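Local atomic coordinates of arginine--tRNA ligase (Campylobacter jejuni, PDB entry 3FNR), a protein that catalyses the ATP-dependent attachment of L-arginine to tRNA(Arg), releasing AMP and diphosphate. Residues A[6-11]-A[372-377]; A[35-40]-A[160-165]; A[73-78]-A[169-174]. The protein carries 1 engineered substitution. All coordinates share one frame; numbering follows the deposited sequence. Where two conformers were deposited one is given.

Contact 1 of 3, residues A[6-11]-A[372-377]; sequences TFLNEL and DGVNLL
Leu377 N donates to Gly373 O at 2.9 Å, one turn of helix 371-381, part of the regular helix that carries the Leu377 side chain to helix 5-17, near the start of the model. Across the contact itself everything is hydrocarbon: this is helix-helix packing, an N-terminal helix laid against the DALR anticodon-binding part of the chain. Leu8 does the work on one side, with Val374 and Leu377, three residues apart and so on one flank of their helix, on the other. The two backbones come nearest at Leu8 and Leu377, their CA atoms 7.6 Å apart. With its CG anti to the backbone N (chi1 170°), Leu377 extends toward Leu8 and sets CD2 against Leu8 CB at 3.7 Å. The same methyl also meets Leu8 CD1, so Leu377 CD2 touches Leu8 at both its root and its tip, the two side chains meeting at a slant. Leu381, one turn further on, touches Leu8 as well and continues this apolar flank. Leu377 also packs on Leu431 and Leu434 of helix 425-445, which ties the pair into the helical bundle. A polar link runs beside the leucines, where Asn9 OD1 is hydrogen-bonded to Lys430 NZ. Val374 meets Leu8 nearly at right angles, and only by a methyl: its CG1 stands 4.0 Å from Leu8 CD1.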
# COMPACT_ATOMS: atom_id res chain seq x y z
N THR A 6 28.56 -23.21 14.83
CA THR A 6 29.31 -22.19 15.56
C THR A 6 29.05 -20.80 14.97
O THR A 6 28.80 -19.85 15.72
CB THR A 6 30.84 -22.46 15.56
OG1 THR A 6 31.10 -23.81 15.97
CG2 THR A 6 31.57 -21.50 16.52
N PHE A 7 29.10 -20.71 13.65
CA PHE A 7 28.91 -19.45 12.93
C PHE A 7 27.47 -18.97 13.06
O PHE A 7 27.22 -17.84 13.50
CB PHE A 7 29.30 -19.60 11.46
CG PHE A 7 29.16 -18.32 10.65
CD1 PHE A 7 30.07 -17.27 10.81
CD2 PHE A 7 28.12 -18.17 9.73
CE1 PHE A 7 29.95 -16.09 10.07
CE2 PHE A 7 27.98 -16.98 8.99
CZ PHE A 7 28.90 -15.95 9.16
N LEU A 8 26.52 -19.84 12.72
CA LEU A 8 25.09 -19.55 12.87
C LEU A 8 24.68 -19.16 14.29
O LEU A 8 23.83 -18.29 14.49
CB LEU A 8 24.25 -20.72 12.37
CG LEU A 8 24.29 -21.13 10.89
CD1 LEU A 8 23.51 -22.42 10.70
CD2 LEU A 8 23.75 -20.04 9.97
N ASN A 9 25.30 -19.81 15.29
CA ASN A 9 25.05 -19.46 16.69
C ASN A 9 25.50 -18.03 16.99
O ASN A 9 24.81 -17.31 17.71
CB ASN A 9 25.75 -20.43 17.64
CG ASN A 9 25.42 -20.16 19.09
OD1 ASN A 9 24.25 -20.12 19.48
ND2 ASN A 9 26.45 -19.98 19.90
N GLU A 10 26.64 -17.63 16.44
CA GLU A 10 27.11 -16.26 16.60
C GLU A 10 26.14 -15.25 16.00
O GLU A 10 25.83 -14.24 16.63
CB GLU A 10 28.53 -16.07 16.06
CG GLU A 10 29.64 -16.54 17.02
CD GLU A 10 29.35 -16.19 18.48
OE1 GLU A 10 29.29 -14.98 18.82
OE2 GLU A 10 29.20 -17.13 19.29
N LEU A 11 25.64 -15.55 14.80
CA LEU A 11 24.59 -14.75 14.16
C LEU A 11 23.31 -14.73 14.99
O LEU A 11 22.66 -13.68 15.11
CB LEU A 11 24.29 -15.27 12.75
CG LEU A 11 25.36 -15.10 11.66
CD1 LEU A 11 24.78 -15.47 10.30
CD2 LEU A 11 25.92 -13.67 11.61
N ASP A 372 17.38 -31.09 10.86
CA ASP A 372 16.12 -30.35 10.79
C ASP A 372 16.16 -29.06 11.58
O ASP A 372 15.58 -28.06 11.16
CB ASP A 372 14.95 -31.21 11.29
CG ASP A 372 14.43 -32.18 10.25
OD1 ASP A 372 14.15 -33.34 10.61
OD2 ASP A 372 14.30 -31.78 9.07
N GLY A 373 16.82 -29.08 12.73
CA GLY A 373 16.98 -27.90 13.56
C GLY A 373 17.93 -26.89 12.93
O GLY A 373 17.68 -25.69 12.99
N VAL A 374 19.02 -27.38 12.33
CA VAL A 374 19.98 -26.50 11.65
C VAL A 374 19.36 -25.83 10.42
O VAL A 374 19.58 -24.64 10.19
CB VAL A 374 21.29 -27.23 11.27
CG1 VAL A 374 22.29 -26.26 10.61
CG2 VAL A 374 21.94 -27.87 12.51
N ASN A 375 18.56 -26.58 9.66
CA ASN A 375 17.83 -26.01 8.52
C ASN A 375 16.91 -24.88 8.96
O ASN A 375 16.87 -23.83 8.33
CB ASN A 375 16.98 -27.07 7.81
CG ASN A 375 17.82 -28.08 7.04
OD1 ASN A 375 19.01 -27.89 6.80
ND2 ASN A 375 17.17 -29.16 6.62
N LEU A 376 16.20 -25.11 10.06
CA LEU A 376 15.24 -24.15 10.59
C LEU A 376 15.96 -22.93 11.13
O LEU A 376 15.47 -21.82 10.99
CB LEU A 376 14.38 -24.80 11.67
CG LEU A 376 13.15 -24.05 12.21
CD1 LEU A 376 12.13 -23.76 11.12
CD2 LEU A 376 12.52 -24.87 13.33
N LEU A 377 17.11 -23.17 11.75
CA LEU A 377 17.99 -22.09 12.21
C LEU A 377 18.46 -21.25 11.03
O LEU A 377 18.36 -20.02 11.07
CB LEU A 377 19.20 -22.68 12.96
CG LEU A 377 20.40 -21.81 13.34
CD1 LEU A 377 20.00 -20.70 14.29
CD2 LEU A 377 21.49 -22.67 13.97

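Contact 2 of 3, residues A[35-40]-A[160-165]; sequences EYVSAN and IKIDSY
Tyr36 lays its ring against Ile162 in the segment between strand 31-35 and helix 50-65, which leads into the HIGH region, whose first residues are Ala39 and Asn40. This is the nucleotide-binding (Rossmann-type) catalytic core of a class I synthetase. The Tyr36 ring leaves the backbone from the crowded position, CG between N and the carbonyl carbon (chi1 74°), and from there its phenol end reaches the segment 160-165. Ile162 comes over one face: its CD1 lies 4.2 Å from the Tyr36 ring centroid and 24° off the normal, displaced toward the rim, a CH-pi contact. In Ile162, chi1 of -66° puts CG1 3.9 Å from Tyr36 CE1, and the extended ethyl branch carries CD1 on over the ring face. Farther out, Ile160 CG2 approaches Tyr36 OH obliquely at 3.5 Å. Val37 adds a lighter touch through CG2 on the far end of Ile162. The hydroxyl itself escapes the hydrocarbon by way of a water in the ring plane: Tyr36 OH donates to it at 2.5 Å, a length probably somewhat underestimated, and the water in turn donates a hydrogen bond to Lys161 O at 2.9 Å. Within the same segment, Ser38 OG donates to the anti lone pair of Glu35 OE2 (2.7 Å) and also bonds Tyr75 N, while Glu35 OE1 forms a salt bridge with Lys230. The chemistry is therefore split along one tyrosine: Ile162 covers one face of the ring and Ile160 packs by its hydroxyl end, while the water gives the hydroxyl of this buried tyrosine, and a main-chain carbonyl, a polar partner.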
# COMPACT_ATOMS: atom_id res chain seq x y z
N GLU A 35 4.72 7.80 -4.96
CA GLU A 35 3.39 8.36 -4.95
C GLU A 35 2.44 7.24 -5.29
O GLU A 35 2.56 6.62 -6.34
CB GLU A 35 3.23 9.49 -5.97
CG GLU A 35 1.81 10.07 -6.01
CD GLU A 35 1.24 10.11 -7.43
OE1 GLU A 35 2.01 10.33 -8.38
OE2 GLU A 35 0.01 9.92 -7.58
N TYR A 36 1.50 6.99 -4.38
CA TYR A 36 0.55 5.90 -4.56
C TYR A 36 -0.82 6.19 -3.97
O TYR A 36 -1.00 7.16 -3.22
CB TYR A 36 1.14 4.57 -4.05
CG TYR A 36 1.23 4.38 -2.54
CD1 TYR A 36 2.03 5.22 -1.74
CD2 TYR A 36 0.56 3.33 -1.92
CE1 TYR A 36 2.13 5.02 -0.37
CE2 TYR A 36 0.65 3.13 -0.55
CZ TYR A 36 1.43 3.97 0.22
OH TYR A 36 1.51 3.74 1.57
N VAL A 37 -1.77 5.32 -4.31
CA VAL A 37 -3.20 5.45 -3.99
C VAL A 37 -3.80 6.62 -4.77
O VAL A 37 -4.39 6.39 -5.82
CB VAL A 37 -3.54 5.50 -2.45
CG1 VAL A 37 -5.03 5.34 -2.24
CG2 VAL A 37 -2.80 4.41 -1.67
N SER A 38 -3.63 7.84 -4.25
CA SER A 38 -4.06 9.08 -4.92
C SER A 38 -5.47 9.01 -5.49
O SER A 38 -5.69 9.39 -6.63
CB SER A 38 -3.09 9.47 -6.04
OG SER A 38 -1.80 9.73 -5.52
N ALA A 39 -6.41 8.51 -4.70
CA ALA A 39 -7.79 8.40 -5.13
C ALA A 39 -8.48 9.76 -5.01
O ALA A 39 -8.11 10.57 -4.15
CB ALA A 39 -8.51 7.38 -4.31
N ASN A 40 -9.45 10.01 -5.88
CA ASN A 40 -10.26 11.23 -5.81
C ASN A 40 -10.96 11.38 -4.47
O ASN A 40 -11.52 10.41 -3.97
CB ASN A 40 -11.29 11.22 -6.93
CG ASN A 40 -10.66 11.29 -8.30
OD1 ASN A 40 -9.54 11.81 -8.46
ND2 ASN A 40 -11.35 10.78 -9.30
N ILE A 160 -2.10 1.82 7.14
CA ILE A 160 -1.40 2.64 6.15
C ILE A 160 -1.49 4.12 6.49
O ILE A 160 -2.58 4.68 6.61
CB ILE A 160 -1.94 2.37 4.72
CG1 ILE A 160 -1.77 0.89 4.36
CG2 ILE A 160 -1.24 3.29 3.70
CD1 ILE A 160 -2.68 0.39 3.22
N LYS A 161 -0.33 4.75 6.64
CA LYS A 161 -0.24 6.21 6.76
C LYS A 161 0.69 6.73 5.67
O LYS A 161 1.79 6.22 5.49
CB LYS A 161 0.30 6.60 8.13
CG LYS A 161 -0.64 6.35 9.29
CD LYS A 161 0.01 6.75 10.61
CE LYS A 161 -0.89 6.47 11.81
NZ LYS A 161 -2.06 7.39 11.85
N ILE A 162 0.24 7.75 4.94
CA ILE A 162 1.05 8.38 3.88
C ILE A 162 1.60 9.72 4.39
O ILE A 162 0.90 10.46 5.07
CB ILE A 162 0.23 8.50 2.57
CG1 ILE A 162 -0.09 7.10 2.02
CG2 ILE A 162 0.96 9.33 1.51
CD1 ILE A 162 -0.94 7.09 0.76
N ASP A 163 2.87 9.99 4.10
CA ASP A 163 3.58 11.09 4.76
C ASP A 163 3.32 12.50 4.23
O ASP A 163 3.65 13.49 4.89
CB ASP A 163 5.08 10.78 4.79
CG ASP A 163 5.44 9.68 5.78
OD1 ASP A 163 4.52 9.14 6.44
OD2 ASP A 163 6.63 9.34 5.91
N SER A 164 2.71 12.60 3.05
CA SER A 164 2.44 13.91 2.45
C SER A 164 1.24 13.85 1.53
O SER A 164 1.19 13.04 0.61
CB SER A 164 3.67 14.42 1.67
OG SER A 164 3.46 15.75 1.21
N TYR A 165 0.26 14.72 1.77
CA TYR A 165 -0.88 14.88 0.87
C TYR A 165 -0.73 16.21 0.15
O TYR A 165 -0.56 17.26 0.79
CB TYR A 165 -2.20 14.80 1.66
CG TYR A 165 -2.52 13.41 2.19
CD1 TYR A 165 -1.82 12.87 3.28
CD2 TYR A 165 -3.50 12.62 1.59
CE1 TYR A 165 -2.10 11.57 3.75
CE2 TYR A 165 -3.79 11.33 2.06
CZ TYR A 165 -3.09 10.82 3.13
OH TYR A 165 -3.37 9.55 3.60
O HOH W 1 2.86 4.27 3.62

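Contact 3 of 3, residues A[73-78]-A[169-174]. With SO4 (sulfate ion), chain E.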
# COMPACT_ATOMS: atom_id res chain seq x y z
N GLU A 73 3.80 9.97 -0.83
CA GLU A 73 2.99 11.12 -1.18
C GLU A 73 1.68 10.70 -1.86
O GLU A 73 1.64 9.71 -2.61
CB GLU A 73 3.80 12.09 -2.06
CG GLU A 73 3.16 13.46 -2.31
CD GLU A 73 4.15 14.50 -2.80
OE1 GLU A 73 4.07 14.88 -3.99
OE2 GLU A 73 5.01 14.96 -1.99
N TYR A 74 0.63 11.45 -1.58
CA TYR A 74 -0.71 11.20 -2.11
C TYR A 74 -1.11 12.48 -2.82
O TYR A 74 -1.01 13.58 -2.26
CB TYR A 74 -1.66 10.90 -0.95
CG TYR A 74 -3.10 10.55 -1.28
CD1 TYR A 74 -3.98 11.50 -1.84
CD2 TYR A 74 -3.62 9.30 -0.95
CE1 TYR A 74 -5.31 11.18 -2.11
CE2 TYR A 74 -4.96 8.98 -1.20
CZ TYR A 74 -5.79 9.93 -1.78
OH TYR A 74 -7.10 9.61 -2.03
N TYR A 75 -1.57 12.34 -4.06
CA TYR A 75 -2.01 13.47 -4.85
C TYR A 75 -3.51 13.61 -4.74
O TYR A 75 -4.25 12.68 -5.10
CB TYR A 75 -1.62 13.26 -6.31
CG TYR A 75 -1.93 14.43 -7.22
CD1 TYR A 75 -1.13 15.57 -7.21
CD2 TYR A 75 -3.01 14.39 -8.09
CE1 TYR A 75 -1.41 16.64 -8.04
CE2 TYR A 75 -3.30 15.46 -8.92
CZ TYR A 75 -2.49 16.58 -8.89
OH TYR A 75 -2.75 17.65 -9.74
N VAL A 76 -3.96 14.76 -4.26
CA VAL A 76 -5.38 15.06 -4.08
C VAL A 76 -5.92 15.82 -5.30
O VAL A 76 -5.56 16.97 -5.52
CB VAL A 76 -5.64 15.89 -2.79
CG1 VAL A 76 -7.11 15.90 -2.46
CG2 VAL A 76 -4.85 15.33 -1.61
N ASN A 77 -6.78 15.18 -6.08
CA ASN A 77 -7.40 15.81 -7.24
C ASN A 77 -8.53 16.72 -6.79
O ASN A 77 -9.71 16.40 -6.98
CB ASN A 77 -7.95 14.77 -8.22
CG ASN A 77 -6.87 14.08 -9.03
OD1 ASN A 77 -6.31 14.65 -9.97
ND2 ASN A 77 -6.58 12.82 -8.69
N ASP A 78 -8.18 17.85 -6.18
CA ASP A 78 -9.18 18.67 -5.49
C ASP A 78 -9.51 19.99 -6.18
O ASP A 78 -9.88 20.96 -5.53
CB ASP A 78 -8.77 18.89 -4.03
CG ASP A 78 -7.55 19.79 -3.88
OD1 ASP A 78 -7.35 20.29 -2.75
OD2 ASP A 78 -6.79 20.01 -4.85
N ARG A 169 -4.78 22.01 -6.68
CA ARG A 169 -4.97 23.46 -6.68
C ARG A 169 -3.70 24.28 -6.47
O ARG A 169 -3.61 25.41 -6.94
CB ARG A 169 -6.04 23.88 -5.67
CG ARG A 169 -7.47 23.62 -6.13
CD ARG A 169 -8.46 24.57 -5.46
NE ARG A 169 -9.02 24.04 -4.21
CZ ARG A 169 -10.29 23.70 -4.04
NH1 ARG A 169 -11.17 23.82 -5.03
NH2 ARG A 169 -10.70 23.23 -2.86
N SER A 170 -2.71 23.70 -5.79
CA SER A 170 -1.44 24.39 -5.58
C SER A 170 -0.50 24.36 -6.79
O SER A 170 0.63 24.85 -6.71
CB SER A 170 -0.74 23.86 -4.32
OG SER A 170 -0.09 22.63 -4.56
N TYR A 171 -0.98 23.80 -7.91
CA TYR A 171 -0.20 23.72 -9.15
C TYR A 171 -0.76 24.54 -10.32
O TYR A 171 -0.36 24.33 -11.47
CB TYR A 171 -0.07 22.26 -9.58
CG TYR A 171 0.83 21.44 -8.69
CD1 TYR A 171 0.30 20.61 -7.70
CD2 TYR A 171 2.23 21.50 -8.82
CE1 TYR A 171 1.13 19.86 -6.86
CE2 TYR A 171 3.06 20.74 -8.00
CZ TYR A 171 2.50 19.93 -7.02
OH TYR A 171 3.30 19.18 -6.20
N TYR A 172 -1.69 25.46 -10.03
CA TYR A 172 -2.26 26.31 -11.08
C TYR A 172 -1.26 27.37 -11.54
O TYR A 172 -1.23 27.73 -12.72
CB TYR A 172 -3.55 26.98 -10.60
CG TYR A 172 -4.79 26.11 -10.67
CD1 TYR A 172 -5.87 26.35 -9.82
CD2 TYR A 172 -4.88 25.05 -11.57
CE1 TYR A 172 -7.01 25.56 -9.87
CE2 TYR A 172 -6.01 24.25 -11.62
CZ TYR A 172 -7.07 24.51 -10.77
OH TYR A 172 -8.20 23.74 -10.83
N ASP A 173 -0.45 27.85 -10.60
CA ASP A 173 0.60 28.82 -10.89
C ASP A 173 1.83 28.18 -11.55
O ASP A 173 2.66 28.89 -12.11
CB ASP A 173 1.04 29.51 -9.59
CG ASP A 173 -0.03 30.45 -9.02
OD1 ASP A 173 -0.78 31.06 -9.82
OD2 ASP A 173 -0.11 30.57 -7.78
N ALA A 174 1.93 26.85 -11.51
CA ALA A 174 3.12 26.13 -11.96
C ALA A 174 3.08 25.69 -13.42
O ALA A 174 4.05 25.13 -13.94
CB ALA A 174 3.38 24.93 -11.05
S SO4 E . -10.49 25.78 -8.60
O1 SO4 E . -10.05 27.17 -8.67
O2 SO4 E . -11.17 25.55 -7.33
O3 SO4 E . -11.40 25.50 -9.71
O4 SO4 E . -9.33 24.90 -8.70
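The guanidinium of Arg169 has Asp78 O over one face, 3.1 Å above the plane and over its centre, and a sulfate at its edge. At that edge Arg169 NH1 donates to sulfate O2 at 2.9 Å. The carbonyl oxygen, by contrast, meets the flat group from above and no N-H points at it, so the attraction there is electrostatic. The Tyr75 ring has Asn77 OD1 at its edge, in plane. Tyr171 also comes to that ring's edge, with Tyr75 CE1 and Tyr171 CE1 4.3 Å apart. Tyr172 carries Arg169 CA over one face and turns its edge to the sulfate; it was modelled in two conformers, so its bond through OH to that ion is doubtful. All this sits at the end of strand 69-76 in the catalytic domain, where the chain folds through an inverse gamma turn centred on Asn77 and meets the loop after strand 165-167. Asp78 has its CG tucked beside both backbone N and carbonyl carbon (chi1 69°), which brings OD2 within a weak bond of Arg169 N, nearly straight (165°) but 3.4 Å long; Ser167 OG is the stronger partner of OD2. Tyr171 OH is bonded to Asp229, and Arg169 NH2 makes a salt bridge with Asp141. The sulfate probably came from the crystallisation liquor. Its place is consistent with this edge of Arg169 being able to take an anion, with no physiological ligand implied; the sulfate and Asp141 probably offset the positive charge, and the carbonyl dipole of Asp78 adds to this.

Contact 1 stands apart, its centre about 41 Å from that of contact 2 and about 53 Å from that of contact 3, both nested within the loop it closes. Far from the chain's centre yet buried, it joins helices by purely apolar packing. Contacts 2 and 3 are neighbours in the catalytic domain, centres about 13 Å apart, their segments alternating in sequence. They meet through strand 69-76: Tyr74 N lies 2.8 Å from Ser164 O, a probable hydrogen bond, and Tyr74 OH probably hydrogen-bonds Ala39 O. Contact 2, near the chain's centre, is buried and mostly hydrocarbon with one bridging water; contact 3, partly buried, combines a tyrosine pair with a weak Asp78-Arg169 bond and an ion.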